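Local atomic coordinates of protein-S-isoprenylcysteine O-methyltransferase (Tribolium castaneum, PDB entry 5V7P), a protein that methylates the C-terminal carboxylate of isoprenylated cysteine residues in the endoplasmic reticulum membrane, using S-adenosyl-L-methionine as methyl donor. Residues K7-S12 against E106-A111. Numbering follows the deposited sequence.
Sequences KISLQS and EFLAIA. With MPG ([(Z)-octadec-9-enyl] (2R)-2,3-bis(oxidanyl)propanoate), chain T.
The axes of helical segments 7-12 and 106-111 approach to 10.2 Å at 148°, a roughly antiparallel crossing, and their nearest CA atoms, those of S9 and L108, are 7.6 Å apart. S9 meets the ring of F107 obliquely, its OG 3.2 Å from CE1 of F107. With CG anti to the backbone N (chi1 180°), F107 carries its ring toward the first helix. The buried OG of S9 is hydrogen-bonded to O of G6 in its own helix, not to the ring. Beside this, CD2 of L10 and CD2 of L108 come to 4.4 Å; no hydrogen bond links the segments, and the contact is small, 153 Å² in all. The CB of K7 points away from segment 106-111, and the chain, extended beyond CG, lets NZ of K7 donate a hydrogen bond to O3 of the MPG lipid, 3.0 Å, while CD1 of I8 lies 3.5 Å from C1 of MPG. Were K7 shortened to an alanine, the lipid's glycerate O3 would probably lose this donor and its head group be freer to turn. The contact joins helices 4-29 and 90-113, probably both membrane-spanning, with I64 of helix 59-84 touching both S9 and F107, and the rings of F107 and F123 stacked.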
loop_
_atom_site.group_PDB
_atom_site.type_symbol
_atom_site.label_atom_id
_atom_site.label_comp_id
_atom_site.label_asym_id
_atom_site.label_seq_id
_atom_site.Cartn_x
_atom_site.Cartn_y
_atom_site.Cartn_z
ATOM N N LYS A 7 13.540 8.211 -13.722
ATOM C CA LYS A 7 13.388 8.992 -14.944
ATOM C C LYS A 7 12.464 8.301 -15.937
ATOM O O LYS A 7 11.727 8.974 -16.668
ATOM C CB LYS A 7 14.753 9.253 -15.580
ATOM C CG LYS A 7 15.667 10.143 -14.751
ATOM C CD LYS A 7 16.794 10.716 -15.595
ATOM C CE LYS A 7 17.786 11.504 -14.750
ATOM N NZ LYS A 7 18.869 12.120 -15.567
ATOM N N ILE A 8 12.485 6.967 -15.981
ATOM C CA ILE A 8 11.578 6.235 -16.863
ATOM C C ILE A 8 10.132 6.547 -16.502
ATOM O O ILE A 8 9.305 6.843 -17.373
ATOM C CB ILE A 8 11.865 4.723 -16.790
ATOM C CG1 ILE A 8 13.308 4.414 -17.217
ATOM C CG2 ILE A 8 10.869 3.933 -17.639
ATOM C CD1 ILE A 8 13.726 5.037 -18.528
ATOM N N SER A 9 9.806 6.497 -15.210
ATOM C CA SER A 9 8.435 6.759 -14.790
ATOM C C SER A 9 8.037 8.202 -15.074
ATOM O O SER A 9 6.892 8.473 -15.454
ATOM C CB SER A 9 8.274 6.439 -13.306
ATOM O OG SER A 9 9.007 7.348 -12.503
ATOM N N LEU A 10 8.968 9.142 -14.903
ATOM C CA LEU A 10 8.638 10.550 -15.108
ATOM C C LEU A 10 8.433 10.858 -16.585
ATOM O O LEU A 10 7.501 11.585 -16.949
ATOM C CB LEU A 10 9.735 11.431 -14.501
ATOM C CG LEU A 10 9.457 12.916 -14.229
ATOM C CD1 LEU A 10 9.512 13.747 -15.505
ATOM C CD2 LEU A 10 8.125 13.123 -13.512
ATOM N N GLN A 11 9.284 10.309 -17.453
ATOM C CA GLN A 11 9.107 10.515 -18.885
ATOM C C GLN A 11 7.788 9.924 -19.368
ATOM O O GLN A 11 7.055 10.560 -20.134
ATOM C CB GLN A 11 10.277 9.899 -19.650
ATOM C CG GLN A 11 11.610 10.585 -19.408
ATOM C CD GLN A 11 12.776 9.813 -19.998
ATOM O OE1 GLN A 11 12.842 8.587 -19.892
ATOM N NE2 GLN A 11 13.698 10.528 -20.630
ATOM N N SER A 12 7.467 8.707 -18.926
ATOM C CA SER A 12 6.252 8.044 -19.388
ATOM C C SER A 12 5.005 8.707 -18.816
ATOM O O SER A 12 3.992 8.841 -19.513
ATOM C CB SER A 12 6.293 6.564 -19.010
ATOM O OG SER A 12 7.496 5.964 -19.451
ATOM N N GLU A 106 3.767 8.236 -5.229
ATOM C CA GLU A 106 4.309 7.242 -4.309
ATOM C C GLU A 106 5.529 6.553 -4.910
ATOM O O GLU A 106 6.530 6.328 -4.220
ATOM C CB GLU A 106 3.231 6.216 -3.964
ATOM C CG GLU A 106 3.569 5.333 -2.783
ATOM C CD GLU A 106 3.377 6.030 -1.452
ATOM O OE1 GLU A 106 3.863 5.500 -0.430
ATOM O OE2 GLU A 106 2.734 7.102 -1.419
ATOM N N PHE A 107 5.460 6.206 -6.198
ATOM C CA PHE A 107 6.615 5.632 -6.879
ATOM C C PHE A 107 7.756 6.636 -6.961
ATOM O O PHE A 107 8.915 6.295 -6.701
ATOM C CB PHE A 107 6.214 5.169 -8.281
ATOM C CG PHE A 107 7.342 4.565 -9.071
ATOM C CD1 PHE A 107 8.225 5.369 -9.777
ATOM C CD2 PHE A 107 7.515 3.193 -9.118
ATOM C CE1 PHE A 107 9.262 4.814 -10.504
ATOM C CE2 PHE A 107 8.548 2.635 -9.846
ATOM C CZ PHE A 107 9.422 3.448 -10.539
ATOM N N LEU A 108 7.447 7.881 -7.326
ATOM C CA LEU A 108 8.495 8.882 -7.487
ATOM C C LEU A 108 9.193 9.162 -6.164
ATOM O O LEU A 108 10.418 9.326 -6.122
ATOM C CB LEU A 108 7.899 10.164 -8.069
ATOM C CG LEU A 108 8.867 11.226 -8.596
ATOM C CD1 LEU A 108 9.774 10.665 -9.678
ATOM C CD2 LEU A 108 8.084 12.417 -9.131
ATOM N N ALA A 109 8.432 9.212 -5.068
ATOM C CA ALA A 109 9.034 9.436 -3.757
ATOM C C ALA A 109 10.062 8.357 -3.436
ATOM O O ALA A 109 11.177 8.657 -2.994
ATOM C CB ALA A 109 7.945 9.489 -2.685
ATOM N N ILE A 110 9.706 7.090 -3.657
ATOM C CA ILE A 110 10.643 6.002 -3.391
ATOM C C ILE A 110 11.836 6.083 -4.331
ATOM O O ILE A 110 12.980 5.833 -3.930
ATOM C CB ILE A 110 9.927 4.642 -3.500
ATOM C CG1 ILE A 110 8.825 4.518 -2.440
ATOM C CG2 ILE A 110 10.916 3.485 -3.381
ATOM C CD1 ILE A 110 9.284 4.718 -1.000
ATOM N N ALA A 111 11.596 6.425 -5.597
ATOM C CA ALA A 111 12.701 6.558 -6.540
ATOM C C ALA A 111 13.664 7.653 -6.102
ATOM O O ALA A 111 14.887 7.495 -6.207
ATOM C CB ALA A 111 12.160 6.840 -7.938
HETATM C C2 MPG T . 16.027 7.789 -20.932
HETATM C C3 MPG T . 16.165 6.598 -21.881
HETATM C C4 MPG T . 15.662 6.934 -23.283
HETATM C C5 MPG T . 14.167 7.246 -23.240
HETATM C C6 MPG T . 13.418 6.492 -24.336
HETATM C C7 MPG T . 12.252 7.349 -24.829
HETATM C C8 MPG T . 11.031 6.486 -25.162
HETATM C C9 MPG T . 9.746 7.124 -24.638
HETATM C C10 MPG T . 9.622 7.422 -23.361
HETATM C C11 MPG T . 8.341 8.056 -22.827
HETATM C C12 MPG T . 8.107 9.420 -23.473
HETATM C C13 MPG T . 6.685 9.474 -24.029
HETATM O O1 MPG T . 17.014 8.234 -18.798
HETATM C C1 MPG T . 16.245 7.302 -19.502
HETATM C CXD MPG T . 19.432 8.033 -18.087
HETATM O O2 MPG T . 20.226 6.999 -17.577
HETATM C C21 MPG T . 19.713 9.316 -17.311
HETATM O O3 MPG T . 19.128 10.404 -17.974
HETATM O O4 MPG T . 17.620 6.883 -17.115
HETATM C CX3 MPG T . 17.960 7.660 -17.943
#